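Local coordinates for phosphoribosylformylglycinamidine synthase 2 (Thermus thermophilus, PDB 3VIU), which belongs to the PurM-like AIR synthase superfamily, carrying two pairs of N- and C-terminal AIR synthase-related domains, and binds adenosine-5'-diphosphate and a magnesium ion, at residues Glu468-Val473 with Leu515-Val520. Sequence-based numbering, arbitrary orientation.
Sequences EACRNV and LGVPVV. With MG (magnesium ion), chain D.
In the second PurM-N-like domain, helix 458-475 meets the turn that joins helix 495-515 to strand 519-525, an edge strand of the domain's mixed sheet. The contact rests on one thiol: C470 SG lies 4.0 Å from L515 CD1 and equally 4.0 Å from V517 CG2, so it touches a methyl group from each residue flanking G516. A chi1 of -70° sets SG anti to the carbonyl carbon of C470 and beside the backbone N, where it reaches both methyls. The CB of C470 lies 4.1 Å from L515 CD1. G516, at phi 64°, breaks the helical path between L515 and V517, yet both of these residues start their side chains toward C470. No hydrogen bond links the segments, and only 101 Å² is buried between them, which marks a small apolar contact. P480 of strand 479-488 touches both C470 and V517.

The same helix contributes N472 to a magnesium site away from the thiol. There N472 OD1 binds the metal at 2.6 Å, joined by D430 and D620, while N472 ND2 hydrogen-bonds to D448 OD1, so metal and D448 together fix the amide's rotation. R471 forms salt bridges to E599 and D620, the latter a second-shell link to the metal. One turn earlier, E468 OE1 accepts a 2.8 Å hydrogen bond from a magnesium-bound water.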
ATOM      1  N   GLU A 468      -6.625   9.923   6.403  1.00 15.65           N
ATOM      2  CA  GLU A 468      -5.398   9.861   7.190  1.00 15.39           C
ATOM      3  C   GLU A 468      -4.148   9.884   6.312  1.00 15.07           C
ATOM      4  O   GLU A 468      -3.233  10.671   6.550  1.00 15.42           O
ATOM      5  CB  GLU A 468      -5.379   8.606   8.069  1.00 16.66           C
ATOM      6  CG  GLU A 468      -4.220   8.599   9.072  1.00 23.17           C
ATOM      7  CD  GLU A 468      -4.259   7.423  10.044  1.00 26.99           C
ATOM      8  OE1 GLU A 468      -3.523   7.459  11.058  1.00 30.89           O
ATOM      9  OE2 GLU A 468      -5.015   6.458   9.799  1.00 29.49           O
ATOM     10  N   ALA A 469      -4.105   9.025   5.300  1.00 13.33           N
ATOM     11  CA  ALA A 469      -2.949   8.981   4.414  1.00 12.63           C
ATOM     12  C   ALA A 469      -2.697  10.363   3.797  1.00 12.97           C
ATOM     13  O   ALA A 469      -1.560  10.839   3.758  1.00 14.31           O
ATOM     14  CB  ALA A 469      -3.165   7.941   3.322  1.00 10.02           C
ATOM     15  N   CYS A 470      -3.753  11.013   3.323  1.00 12.58           N
ATOM     16  CA  CYS A 470      -3.603  12.338   2.738  1.00 13.81           C
ATOM     17  C   CYS A 470      -3.173  13.356   3.793  1.00 15.33           C
ATOM     18  O   CYS A 470      -2.390  14.259   3.502  1.00 16.23           O
ATOM     19  CB  CYS A 470      -4.910  12.786   2.096  1.00 11.59           C
ATOM     20  SG  CYS A 470      -5.319  11.880   0.612  1.00 12.62           S
ATOM     21  N   ARG A 471      -3.684  13.201   5.017  1.00 13.61           N
ATOM     22  CA  ARG A 471      -3.346  14.108   6.101  1.00 13.39           C
ATOM     23  C   ARG A 471      -1.863  13.982   6.436  1.00 13.68           C
ATOM     24  O   ARG A 471      -1.175  14.984   6.641  1.00 11.54           O
ATOM     25  CB  ARG A 471      -4.183  13.797   7.352  1.00 14.40           C
ATOM     26  CG  ARG A 471      -4.081  14.860   8.454  1.00 14.17           C
ATOM     27  CD  ARG A 471      -4.802  14.434   9.715  1.00 15.32           C
ATOM     28  NE  ARG A 471      -6.150  13.955   9.419  1.00 16.50           N
ATOM     29  CZ  ARG A 471      -6.601  12.744   9.737  1.00 15.08           C
ATOM     30  NH1 ARG A 471      -7.840  12.408   9.421  1.00 14.60           N
ATOM     31  NH2 ARG A 471      -5.820  11.872  10.372  1.00 12.77           N
ATOM     32  N   ASN A 472      -1.372  12.747   6.478  1.00 14.49           N
ATOM     33  CA  ASN A 472       0.027  12.503   6.796  1.00 15.11           C
ATOM     34  C   ASN A 472       0.993  13.127   5.805  1.00 15.94           C
ATOM     35  O   ASN A 472       2.067  13.601   6.193  1.00 16.43           O
ATOM     36  CB  ASN A 472       0.292  11.009   6.909  1.00 17.44           C
ATOM     37  CG  ASN A 472      -0.220  10.439   8.209  1.00 18.23           C
ATOM     38  OD1 ASN A 472       0.039  10.997   9.276  1.00 17.22           O
ATOM     39  ND2 ASN A 472      -0.949   9.326   8.135  1.00 18.31           N
ATOM     40  N   VAL A 473       0.612  13.127   4.530  1.00 14.71           N
ATOM     41  CA  VAL A 473       1.443  13.716   3.490  1.00 11.56           C
ATOM     42  C   VAL A 473       1.340  15.236   3.587  1.00 10.92           C
ATOM     43  O   VAL A 473       2.334  15.941   3.459  1.00 12.82           O
ATOM     44  CB  VAL A 473       0.993  13.241   2.094  1.00 13.28           C
ATOM     45  CG1 VAL A 473       1.547  14.157   1.014  1.00 12.76           C
ATOM     46  CG2 VAL A 473       1.470  11.819   1.868  1.00 11.38           C
ATOM     47  N   LEU A 515     -11.851  15.005  -1.140  1.00 17.35           N
ATOM     48  CA  LEU A 515     -10.486  15.528  -1.072  1.00 17.03           C
ATOM     49  C   LEU A 515      -9.865  15.823  -2.435  1.00 17.18           C
ATOM     50  O   LEU A 515      -8.792  16.419  -2.519  1.00 19.65           O
ATOM     51  CB  LEU A 515      -9.580  14.552  -0.322  1.00 16.03           C
ATOM     52  CG  LEU A 515      -9.935  14.234   1.125  1.00 16.60           C
ATOM     53  CD1 LEU A 515      -9.014  13.136   1.641  1.00 16.00           C
ATOM     54  CD2 LEU A 515      -9.814  15.492   1.972  1.00 16.74           C
ATOM     55  N   GLY A 516     -10.532  15.412  -3.505  1.00 16.04           N
ATOM     56  CA  GLY A 516      -9.983  15.655  -4.824  1.00 13.76           C
ATOM     57  C   GLY A 516      -8.669  14.924  -5.024  1.00 13.78           C
ATOM     58  O   GLY A 516      -7.679  15.511  -5.459  1.00 13.53           O
ATOM     59  N   VAL A 517      -8.661  13.640  -4.683  1.00 12.52           N
ATOM     60  CA  VAL A 517      -7.484  12.791  -4.842  1.00 13.02           C
ATOM     61  C   VAL A 517      -7.979  11.512  -5.514  1.00 12.23           C
ATOM     62  O   VAL A 517      -8.741  10.756  -4.922  1.00 11.65           O
ATOM     63  CB  VAL A 517      -6.860  12.424  -3.478  1.00 13.74           C
ATOM     64  CG1 VAL A 517      -5.638  11.552  -3.688  1.00 13.43           C
ATOM     65  CG2 VAL A 517      -6.495  13.685  -2.715  1.00 13.89           C
ATOM     66  N   PRO A 518      -7.553  11.259  -6.760  1.00 11.41           N
ATOM     67  CA  PRO A 518      -7.959  10.071  -7.528  1.00 12.97           C
ATOM     68  C   PRO A 518      -7.107   8.806  -7.377  1.00 14.41           C
ATOM     69  O   PRO A 518      -5.942   8.882  -6.986  1.00 15.87           O
ATOM     70  CB  PRO A 518      -7.930  10.586  -8.959  1.00 10.24           C
ATOM     71  CG  PRO A 518      -6.691  11.455  -8.936  1.00  9.07           C
ATOM     72  CD  PRO A 518      -6.830  12.216  -7.620  1.00 10.35           C
ATOM     73  N   VAL A 519      -7.707   7.651  -7.690  1.00 15.84           N
ATOM     74  CA  VAL A 519      -7.011   6.357  -7.664  1.00 16.31           C
ATOM     75  C   VAL A 519      -6.162   6.298  -8.913  1.00 15.89           C
ATOM     76  O   VAL A 519      -6.549   6.804  -9.960  1.00 18.84           O
ATOM     77  CB  VAL A 519      -7.927   5.123  -7.825  1.00 17.90           C
ATOM     78  CG1 VAL A 519      -7.811   4.229  -6.609  1.00 18.52           C
ATOM     79  CG2 VAL A 519      -9.342   5.536  -8.136  1.00 17.22           C
ATOM     80  N   VAL A 520      -5.034   5.623  -8.824  1.00 15.32           N
ATOM     81  CA  VAL A 520      -4.169   5.523  -9.972  1.00 15.64           C
ATOM     82  C   VAL A 520      -3.779   4.058 -10.170  1.00 16.52           C
ATOM     83  O   VAL A 520      -3.331   3.651 -11.245  1.00 16.89           O
ATOM     84  CB  VAL A 520      -2.948   6.439  -9.760  1.00 14.25           C
ATOM     85  CG1 VAL A 520      -1.909   5.757  -8.898  1.00 13.83           C
ATOM     86  CG2 VAL A 520      -2.415   6.886 -11.083  1.00 17.45           C
TER
HETATM   87 MG    MG D 910       0.385  10.338  11.751  1.00 10.72          MG
HETATM   88  O   HOH W   1      -2.026   9.803  11.547  1.00 13.59           O
HETATM   89  O   HOH W   2      -0.122  10.801  14.197  1.00 29.88           O